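Local coordinates for glycoside hydrolase family 88 protein (Bacteroides vulgatus, PDB 4Q88) that probably hydrolyses glycosidic linkages, although its own substrate is not established, at residues V184-R189 against K205-R210; E15-I20 against E353-L358; V148-V153 against F219-K224. All coordinates share one frame; numbering follows the deposited sequence. Where two conformers were deposited one is given.

Contacts 1 and 3 share helix 209-225: 205-210 leads into its N-terminal end, and 219-224 lies further along it. The two touch where Y187 OH meets F219 CE2 at 3.9 Å, although their centres are about 20 Å apart. Contact 2 brings together the first and last helices of the chain, and contacts 1 and 3 both fall in the sequence between them. Its centre lies about 23 Å from that of contact 3, with nearest atoms about 6 Å apart, and about 29 Å from that of contact 1. The mainly helical chain is consistent with the (alpha/alpha)6 barrel of the six-hairpin clan, with contact 3 nearest the middle of the molecule.

Contact 1: V184-R189 against K205-R210; sequences VGLYYR and KDFWSR
Y188 and F207 form an offset stack and R189 lies against W208, joining the end of a short beta hairpin to the N-cap of helix 209-225. The Y188 and F207 ring centroids are 4.5 Å apart and the planes tilt by 25°, with F207 CE1 over the centre of the Y188 ring. L186 approaches a face of F207 through CB, 4.0 Å from the centroid, a CH-pi contact, while V184 meets the same ring tip to tip. K205 runs its extended chain past Y188 OH and carries its ammonium on to salt bridges with D181 and E183. In one of the two conformers of R189, the guanidinium lies flat on the W208 indole, planes 16° apart, with CZ 3.6 Å from the centroid of the six-membered ring, a cation-pi pair. W208 CG is anti to the backbone N (chi1 -176°), which turns an indole face to the R189 guanidinium; R210 CB packs on its opposite face. An alanine in place of W208 would probably leave the R189 guanidinium without its flat support and Q322 without the NE1 donor. Between the two segments a water gives a hydrogen bond to D206 O at 2.7 Å and accepts from R189 N at 3.0 Å and W208 N at 3.2 Å.

Contact 2: E15-I20 against E353-L358; sequences ELLEII and ERVRFL
V355 holds CG2 anti to its carbonyl carbon, which puts this methyl against L16 CB, while L16 has CG in the same relation to its own carbonyl (chi1 -61°) and so sends CD1 on toward R354. L16 CB sits 3.6 Å from V355 CG2, at the point where the two backbones are nearest. The same V355 methyl receives I20 CD1 from one turn further along the first helix, at 3.8 Å, while L17 CD2 reaches it only loosely. Beyond CB, L16 CD1 lies against the aliphatic part of R354, 3.5 Å from CG. The R354 guanidinium makes salt bridges with E301 and E11. L358 also packs on L16, but the modelled approach of their end methyls is too short to be reliable. No hydrogen bond crosses the contact, which is held by aliphatic carbon alone. The local axes run 171° apart and come within 9.9 Å, joining helix 13-30 to helix 341-358, the two ends of the chain; this is consistent with closure of a ring of helical hairpins. Helix 293-311 flanks the pair through W304, which touches both L16 and R354, while helix 39-55 offers L54 to both I20 and V355.

Contact 3: V148-V153 against F219-K224; sequences VMPVMV and FAKVLK
Behind the side chains of K221 and V222, which pack on P150 and V153, the shortest polar bond is internal to helix 209-225: K224 N to A220 O at 2.8 Å. No hydrogen bond crosses to helix 144-159. The main encounter is a Met-aromatic contact: M149, present as selenomethionine, bends at chi3 (-56°) and sets its CE methyl over the centre of the F219 ring. CE is 3.8 Å from the ring centroid and only 5° off the normal, whereas SE stands obliquely at 4.7 Å, so the methyl makes the closer, CH-pi approach. At its base the same side chain is tight against V222, with CB 3.5 Å from CG2, and the CE methyl also lies beside that branch. One turn on, V153 crosses V222 at about a right angle, CG1 to CG1 at 4.2 Å. P150 lays CG against the aliphatic part of K221, 4.0 Å from CE; K221 folds at its last two torsions. The proline nitrogen carries no hydrogen, and helix 144-159 is kinked here, where the nitrogens of P150 and V151 lack bonds to the preceding turn. The local axes run almost parallel, 3° apart, with a closest approach of 8.6 Å, consistent with neighbouring inner helices of an (alpha/alpha)6 barrel. L168 and L172 of helix 163-179 touch M149 and F219 respectively. With every touching residue buried and no polar bond joining the two helices, cohesion across this contact comes from dispersion and methyl-to-ring packing.

Contact 1: V184-R189 against K205-R210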
loop_
_atom_site.group_PDB
_atom_site.type_symbol
_atom_site.label_atom_id
_atom_site.label_comp_id
_atom_site.label_asym_id
_atom_site.label_seq_id
_atom_site.Cartn_x
_atom_site.Cartn_y
_atom_site.Cartn_z
ATOM N N VAL A 184 3.281 -9.436 19.226
ATOM C CA VAL A 184 2.633 -8.147 19.086
ATOM C C VAL A 184 1.588 -8.148 17.968
ATOM O O VAL A 184 0.576 -7.458 18.055
ATOM C CB VAL A 184 3.649 -7.043 18.799
ATOM C CG1 VAL A 184 2.931 -5.715 18.623
ATOM C CG2 VAL A 184 4.631 -6.950 19.961
ATOM N N GLY A 185 1.851 -8.889 16.932
ATOM C CA GLY A 185 0.970 -8.890 15.744
ATOM C C GLY A 185 1.279 -7.768 14.792
ATOM O O GLY A 185 0.378 -7.315 14.065
ATOM N N LEU A 186 2.541 -7.302 14.783
ATOM C CA LEU A 186 2.976 -6.252 13.861
ATOM C C LEU A 186 4.319 -6.623 13.271
ATOM O O LEU A 186 5.020 -7.486 13.822
ATOM C CB LEU A 186 3.079 -4.897 14.602
ATOM C CG LEU A 186 1.804 -4.305 15.204
ATOM C CD1 LEU A 186 2.158 -3.076 16.039
ATOM C CD2 LEU A 186 0.840 -3.916 14.107
ATOM N N TYR A 187 4.644 -5.978 12.146
ATOM C CA TYR A 187 5.871 -6.141 11.424
ATOM C C TYR A 187 6.872 -5.024 11.744
ATOM O O TYR A 187 6.519 -3.815 11.744
ATOM C CB TYR A 187 5.667 -6.064 9.914
ATOM C CG TYR A 187 4.926 -7.256 9.345
ATOM C CD1 TYR A 187 3.560 -7.270 9.268
ATOM C CD2 TYR A 187 5.617 -8.332 8.852
ATOM C CE1 TYR A 187 2.895 -8.376 8.744
ATOM C CE2 TYR A 187 4.992 -9.412 8.292
ATOM C CZ TYR A 187 3.626 -9.437 8.250
ATOM O OH TYR A 187 2.997 -10.544 7.727
ATOM N N TYR A 188 8.125 -5.433 11.973
ATOM C CA TYR A 188 9.278 -4.538 11.923
ATOM C C TYR A 188 9.524 -4.188 10.456
ATOM O O TYR A 188 9.192 -4.969 9.535
ATOM C CB TYR A 188 10.535 -5.190 12.489
ATOM C CG TYR A 188 10.388 -5.561 13.956
ATOM C CD1 TYR A 188 10.464 -4.566 14.951
ATOM C CD2 TYR A 188 10.194 -6.863 14.355
ATOM C CE1 TYR A 188 10.303 -4.880 16.297
ATOM C CE2 TYR A 188 10.043 -7.188 15.707
ATOM C CZ TYR A 188 10.112 -6.187 16.668
ATOM O OH TYR A 188 9.948 -6.512 18.024
ATOM N N ARG A 189 10.075 -3.016 10.242
ATOM C CA ARG A 189 10.200 -2.567 8.858
ATOM C C ARG A 189 11.253 -3.275 8.004
ATOM O O ARG A 189 11.107 -3.312 6.795
ATOM C CB ARG A 189 10.285 -1.078 8.746
ATOM C CG ARG A 189 11.624 -0.487 9.062
ATOM C CD ARG A 189 11.648 1.009 8.807
ATOM N NE ARG A 189 11.715 1.398 7.383
ATOM C CZ ARG A 189 11.937 2.650 6.982
ATOM N NH1 ARG A 189 12.136 3.623 7.896
ATOM N NH2 ARG A 189 11.963 2.956 5.686
ATOM N N LYS A 205 9.595 -1.658 21.665
ATOM C CA LYS A 205 9.698 -2.219 20.332
ATOM C C LYS A 205 9.337 -1.184 19.289
ATOM O O LYS A 205 8.391 -0.398 19.483
ATOM C CB LYS A 205 8.754 -3.389 20.203
ATOM C CG LYS A 205 9.178 -4.591 21.059
ATOM C CD LYS A 205 8.200 -5.761 20.975
ATOM C CE LYS A 205 8.848 -7.043 21.616
ATOM N NZ LYS A 205 8.020 -8.275 21.376
ATOM N N ASP A 206 10.140 -1.091 18.242
ATOM C CA ASP A 206 9.999 -0.074 17.200
ATOM C C ASP A 206 9.302 -0.590 15.923
ATOM O O ASP A 206 9.929 -1.263 15.089
ATOM C CB ASP A 206 11.371 0.484 16.845
ATOM C CG ASP A 206 11.293 1.793 16.061
ATOM O OD1 ASP A 206 10.185 2.378 15.862
ATOM O OD2 ASP A 206 12.415 2.236 15.675
ATOM N N PHE A 207 8.013 -0.295 15.796
ATOM C CA PHE A 207 7.190 -0.697 14.666
ATOM C C PHE A 207 6.853 0.538 13.836
ATOM O O PHE A 207 6.179 1.463 14.336
ATOM C CB PHE A 207 5.924 -1.419 15.138
ATOM C CG PHE A 207 6.195 -2.715 15.852
ATOM C CD1 PHE A 207 6.630 -3.813 15.139
ATOM C CD2 PHE A 207 5.945 -2.843 17.208
ATOM C CE1 PHE A 207 6.859 -5.012 15.761
ATOM C CE2 PHE A 207 6.184 -4.027 17.842
ATOM C CZ PHE A 207 6.650 -5.122 17.130
ATOM N N TRP A 208 7.370 0.583 12.606
ATOM C CA TRP A 208 7.136 1.742 11.758
ATOM C C TRP A 208 5.727 1.769 11.237
ATOM O O TRP A 208 5.304 0.819 10.559
ATOM C CB TRP A 208 8.127 1.744 10.605
ATOM C CG TRP A 208 8.076 2.905 9.696
ATOM C CD1 TRP A 208 7.945 4.211 10.042
ATOM C CD2 TRP A 208 8.267 2.880 8.281
ATOM N NE1 TRP A 208 7.988 5.010 8.902
ATOM C CE2 TRP A 208 8.187 4.203 7.820
ATOM C CE3 TRP A 208 8.446 1.843 7.342
ATOM C CZ2 TRP A 208 8.360 4.546 6.463
ATOM C CZ3 TRP A 208 8.552 2.192 5.967
ATOM C CH2 TRP A 208 8.485 3.528 5.559
ATOM N N SER A 209 5.030 2.891 11.419
ATOM C CA SER A 209 3.630 3.035 10.988
ATOM C C SER A 209 3.406 2.850 9.507
ATOM O O SER A 209 2.566 2.000 9.120
ATOM C CB SER A 209 3.066 4.437 11.364
ATOM O OG SER A 209 1.715 4.602 10.940
ATOM N N ARG A 210 4.093 3.592 8.640
ATOM C CA ARG A 210 3.813 3.429 7.191
ATOM C C ARG A 210 4.142 1.973 6.797
ATOM O O ARG A 210 3.413 1.369 6.000
ATOM C CB ARG A 210 4.588 4.455 6.342
ATOM C CG ARG A 210 4.537 4.076 4.922
ATOM C CD ARG A 210 4.786 5.226 3.975
ATOM N NE ARG A 210 6.157 5.705 3.929
ATOM C CZ ARG A 210 6.529 6.965 4.149
ATOM N NH1 ARG A 210 7.821 7.310 3.984
ATOM N NH2 ARG A 210 5.658 7.881 4.520
HETATM O O HOH W 1 7.068 -1.487 10.045
HETATM O O HOH W 2 10.115 -0.980 12.402
#

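Contact 2: E15-I20 against E353-L358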
loop_
_atom_site.group_PDB
_atom_site.type_symbol
_atom_site.label_atom_id
_atom_site.label_comp_id
_atom_site.label_asym_id
_atom_site.label_seq_id
_atom_site.Cartn_x
_atom_site.Cartn_y
_atom_site.Cartn_z
ATOM N N GLU A 15 -20.615 14.502 -0.374
ATOM C CA GLU A 15 -19.525 15.267 0.233
ATOM C C GLU A 15 -18.201 14.518 0.075
ATOM O O GLU A 15 -17.152 15.128 -0.146
ATOM C CB GLU A 15 -19.854 15.504 1.699
ATOM C CG GLU A 15 -18.763 16.171 2.511
ATOM C CD GLU A 15 -19.036 16.090 4.005
ATOM O OE1 GLU A 15 -20.192 15.711 4.405
ATOM O OE2 GLU A 15 -18.079 16.397 4.756
ATOM N N LEU A 16 -18.220 13.205 0.217
ATOM C CA LEU A 16 -16.950 12.430 0.061
ATOM C C LEU A 16 -16.470 12.457 -1.375
ATOM O O LEU A 16 -15.279 12.542 -1.624
ATOM C CB LEU A 16 -17.105 10.989 0.509
ATOM C CG LEU A 16 -17.477 10.891 1.978
ATOM C CD1 LEU A 16 -17.693 9.434 2.313
ATOM C CD2 LEU A 16 -16.421 11.529 2.865
ATOM N N LEU A 17 -17.402 12.386 -2.343
ATOM C CA LEU A 17 -17.006 12.428 -3.726
ATOM C C LEU A 17 -16.398 13.772 -4.077
ATOM O O LEU A 17 -15.438 13.834 -4.854
ATOM C CB LEU A 17 -18.194 12.085 -4.661
ATOM C CG LEU A 17 -18.542 10.608 -4.577
ATOM C CD1 LEU A 17 -19.925 10.347 -5.185
ATOM C CD2 LEU A 17 -17.500 9.712 -5.242
ATOM N N GLU A 18 -16.947 14.862 -3.531
ATOM C CA GLU A 18 -16.338 16.177 -3.739
ATOM C C GLU A 18 -14.853 16.188 -3.305
ATOM O O GLU A 18 -13.989 16.751 -3.991
ATOM C CB GLU A 18 -17.108 17.268 -2.973
ATOM C CG GLU A 18 -16.583 18.660 -3.255
ATOM C CD GLU A 18 -15.353 19.023 -2.419
ATOM O OE1 GLU A 18 -15.271 18.626 -1.233
ATOM O OE2 GLU A 18 -14.467 19.740 -2.938
ATOM N N ILE A 19 -14.591 15.597 -2.153
ATOM C CA ILE A 19 -13.210 15.470 -1.624
ATOM C C ILE A 19 -12.337 14.657 -2.569
ATOM O O ILE A 19 -11.249 15.101 -2.950
ATOM C CB ILE A 19 -13.203 14.842 -0.224
ATOM C CG1 ILE A 19 -13.790 15.859 0.780
ATOM C CG2 ILE A 19 -11.779 14.442 0.166
ATOM C CD1 ILE A 19 -14.101 15.299 2.151
ATOM N N ILE A 20 -12.851 13.491 -2.981
ATOM C CA ILE A 20 -12.115 12.609 -3.870
ATOM C C ILE A 20 -11.755 13.338 -5.151
ATOM O O ILE A 20 -10.600 13.348 -5.590
ATOM C CB ILE A 20 -12.915 11.320 -4.117
ATOM C CG1 ILE A 20 -12.909 10.476 -2.835
ATOM C CG2 ILE A 20 -12.320 10.510 -5.242
ATOM C CD1 ILE A 20 -13.835 9.284 -2.891
ATOM N N GLU A 353 -12.918 3.872 -0.010
ATOM C CA GLU A 353 -13.535 2.891 0.869
ATOM C C GLU A 353 -14.522 3.515 1.867
ATOM O O GLU A 353 -15.474 2.846 2.280
ATOM C CB GLU A 353 -12.459 2.038 1.577
ATOM C CG GLU A 353 -12.921 0.628 1.956
ATOM C CD GLU A 353 -13.369 -0.302 0.817
ATOM O OE1 GLU A 353 -14.269 -1.101 1.077
ATOM O OE2 GLU A 353 -12.826 -0.291 -0.311
ATOM N N ARG A 354 -14.290 4.764 2.258
ATOM C CA ARG A 354 -15.221 5.485 3.092
ATOM C C ARG A 354 -16.582 5.689 2.390
ATOM O O ARG A 354 -17.626 5.542 3.021
ATOM C CB ARG A 354 -14.670 6.825 3.485
ATOM C CG ARG A 354 -15.548 7.637 4.431
ATOM C CD ARG A 354 -15.710 6.956 5.787
ATOM N NE ARG A 354 -16.456 7.835 6.678
ATOM C CZ ARG A 354 -16.791 7.592 7.933
ATOM N NH1 ARG A 354 -16.454 6.482 8.572
ATOM N NH2 ARG A 354 -17.468 8.521 8.562
ATOM N N VAL A 355 -16.543 6.009 1.102
ATOM C CA VAL A 355 -17.788 6.098 0.304
ATOM C C VAL A 355 -18.516 4.759 0.368
ATOM O O VAL A 355 -19.738 4.718 0.628
ATOM C CB VAL A 355 -17.508 6.494 -1.164
ATOM C CG1 VAL A 355 -18.805 6.412 -1.986
ATOM C CG2 VAL A 355 -16.926 7.867 -1.228
ATOM N N ARG A 356 -17.796 3.638 0.196
ATOM C CA ARG A 356 -18.416 2.351 0.228
ATOM C C ARG A 356 -18.981 2.023 1.605
ATOM O O ARG A 356 -19.967 1.342 1.727
ATOM C CB ARG A 356 -17.495 1.244 -0.284
ATOM C CG ARG A 356 -16.877 1.495 -1.648
ATOM C CD ARG A 356 -16.161 0.246 -2.141
ATOM N NE ARG A 356 -15.545 0.442 -3.462
ATOM C CZ ARG A 356 -16.207 0.397 -4.624
ATOM N NH1 ARG A 356 -17.500 0.124 -4.625
ATOM N NH2 ARG A 356 -15.573 0.599 -5.789
ATOM N N PHE A 357 -18.350 2.507 2.658
ATOM C CA PHE A 357 -18.842 2.300 4.036
ATOM C C PHE A 357 -20.131 3.099 4.315
ATOM O O PHE A 357 -20.919 2.696 5.149
ATOM C CB PHE A 357 -17.673 2.725 4.974
ATOM C CG PHE A 357 -17.990 2.745 6.429
ATOM C CD1 PHE A 357 -17.749 1.621 7.222
ATOM C CD2 PHE A 357 -18.463 3.897 7.037
ATOM C CE1 PHE A 357 -18.013 1.640 8.587
ATOM C CE2 PHE A 357 -18.746 3.917 8.397
ATOM C CZ PHE A 357 -18.503 2.795 9.178
ATOM N N LEU A 358 -20.337 4.217 3.629
ATOM C CA LEU A 358 -21.482 5.074 3.886
ATOM C C LEU A 358 -22.705 4.492 3.188
ATOM O O LEU A 358 -23.815 4.893 3.444
ATOM C CB LEU A 358 -21.236 6.504 3.430
ATOM C CG LEU A 358 -20.257 7.269 4.320
ATOM C CD1 LEU A 358 -20.303 8.734 3.909
ATOM C CD2 LEU A 358 -20.574 7.155 5.799
#

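Contact 3: V148-V153 against F219-K224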
loop_
_atom_site.group_PDB
_atom_site.type_symbol
_atom_site.label_atom_id
_atom_site.label_comp_id
_atom_site.label_asym_id
_atom_site.label_seq_id
_atom_site.Cartn_x
_atom_site.Cartn_y
_atom_site.Cartn_z
ATOM N N VAL A 148 4.058 -5.806 -3.922
ATOM C CA VAL A 148 4.059 -7.073 -4.666
ATOM C C VAL A 148 2.975 -8.072 -4.329
ATOM O O VAL A 148 2.492 -8.785 -5.252
ATOM C CB VAL A 148 5.462 -7.734 -4.690
ATOM C CG1 VAL A 148 5.560 -8.718 -5.830
ATOM C CG2 VAL A 148 6.582 -6.710 -4.861
HETATM N N MSE A 149 2.492 -8.159 -3.092
HETATM C CA MSE A 149 1.433 -9.144 -2.847
HETATM C C MSE A 149 0.246 -8.970 -3.794
HETATM O O MSE A 149 -0.264 -9.969 -4.307
HETATM C CB MSE A 149 0.883 -9.278 -1.402
HETATM C CG MSE A 149 1.929 -9.792 -0.421
HETATM SE SE MSE A 149 1.188 -10.579 1.201
HETATM C CE MSE A 149 0.150 -9.042 1.731
ATOM N N PRO A 150 -0.273 -7.750 -4.008
ATOM C CA PRO A 150 -1.428 -7.639 -4.919
ATOM C C PRO A 150 -1.087 -7.957 -6.409
ATOM O O PRO A 150 -1.969 -8.360 -7.173
ATOM C CB PRO A 150 -1.863 -6.184 -4.776
ATOM C CG PRO A 150 -1.182 -5.687 -3.546
ATOM C CD PRO A 150 0.099 -6.451 -3.453
ATOM N N VAL A 151 0.158 -7.817 -6.817
ATOM C CA VAL A 151 0.602 -8.317 -8.133
ATOM C C VAL A 151 0.284 -9.825 -8.270
ATOM O O VAL A 151 -0.233 -10.298 -9.311
ATOM C CB VAL A 151 2.113 -8.140 -8.309
ATOM C CG1 VAL A 151 2.533 -8.755 -9.616
ATOM C CG2 VAL A 151 2.460 -6.655 -8.300
HETATM N N MSE A 152 0.520 -10.581 -7.195
HETATM C CA MSE A 152 0.369 -12.012 -7.253
HETATM C C MSE A 152 -1.088 -12.375 -7.528
HETATM O O MSE A 152 -1.365 -13.251 -8.408
HETATM C CB MSE A 152 0.888 -12.757 -6.003
HETATM C CG MSE A 152 2.303 -12.400 -5.487
HETATM SE SE MSE A 152 3.652 -12.557 -6.898
HETATM C CE MSE A 152 4.269 -14.359 -6.536
ATOM N N VAL A 153 -2.043 -11.741 -6.822
ATOM C CA VAL A 153 -3.462 -12.094 -7.009
ATOM C C VAL A 153 -4.006 -11.545 -8.325
ATOM O O VAL A 153 -4.875 -12.185 -8.957
ATOM C CB VAL A 153 -4.372 -11.692 -5.819
ATOM C CG1 VAL A 153 -3.990 -12.504 -4.583
ATOM C CG2 VAL A 153 -4.344 -10.187 -5.518
ATOM N N PHE A 219 -2.799 -6.896 2.779
ATOM C CA PHE A 219 -3.626 -8.065 3.044
ATOM C C PHE A 219 -5.047 -7.828 2.622
ATOM O O PHE A 219 -5.712 -8.740 2.099
ATOM C CB PHE A 219 -3.577 -8.458 4.531
ATOM C CG PHE A 219 -2.363 -9.251 4.876
ATOM C CD1 PHE A 219 -2.246 -10.543 4.440
ATOM C CD2 PHE A 219 -1.319 -8.714 5.581
ATOM C CE1 PHE A 219 -1.142 -11.319 4.745
ATOM C CE2 PHE A 219 -0.171 -9.446 5.830
ATOM C CZ PHE A 219 -0.083 -10.769 5.411
ATOM N N ALA A 220 -5.551 -6.601 2.803
ATOM C CA ALA A 220 -6.888 -6.301 2.257
ATOM C C ALA A 220 -6.964 -6.476 0.749
ATOM O O ALA A 220 -7.916 -7.131 0.199
ATOM C CB ALA A 220 -7.308 -4.884 2.618
ATOM N N LYS A 221 -5.967 -5.961 0.044
ATOM C CA LYS A 221 -5.932 -6.120 -1.405
ATOM C C LYS A 221 -5.786 -7.591 -1.853
ATOM O O LYS A 221 -6.365 -8.005 -2.876
ATOM C CB LYS A 221 -4.869 -5.259 -2.036
ATOM C CG LYS A 221 -5.234 -3.766 -1.994
ATOM C CD LYS A 221 -4.100 -2.873 -2.319
ATOM C CE LYS A 221 -3.816 -2.690 -3.767
ATOM N NZ LYS A 221 -4.924 -2.078 -4.575
ATOM N N VAL A 222 -5.004 -8.359 -1.113
ATOM C CA VAL A 222 -4.898 -9.782 -1.381
ATOM C C VAL A 222 -6.283 -10.442 -1.233
ATOM O O VAL A 222 -6.752 -11.140 -2.173
ATOM C CB VAL A 222 -3.877 -10.469 -0.467
ATOM C CG1 VAL A 222 -4.093 -11.983 -0.451
ATOM C CG2 VAL A 222 -2.461 -10.172 -0.897
ATOM N N LEU A 223 -6.948 -10.195 -0.098
ATOM C CA LEU A 223 -8.223 -10.812 0.189
ATOM C C LEU A 223 -9.337 -10.337 -0.771
ATOM O O LEU A 223 -10.260 -11.108 -1.082
ATOM C CB LEU A 223 -8.609 -10.602 1.661
ATOM C CG LEU A 223 -7.710 -11.395 2.614
ATOM C CD1 LEU A 223 -7.854 -10.897 4.028
ATOM C CD2 LEU A 223 -8.002 -12.909 2.502
ATOM N N LYS A 224 -9.223 -9.139 -1.306
ATOM C CA LYS A 224 -10.193 -8.654 -2.266
ATOM C C LYS A 224 -10.254 -9.491 -3.556
ATOM O O LYS A 224 -11.352 -9.728 -4.125
ATOM C CB LYS A 224 -9.789 -7.231 -2.528
ATOM C CG LYS A 224 -10.606 -6.376 -3.437
ATOM C CD LYS A 224 -9.989 -4.977 -3.279
ATOM C CE LYS A 224 -10.452 -4.033 -4.327
ATOM N NZ LYS A 224 -11.903 -4.088 -4.366
#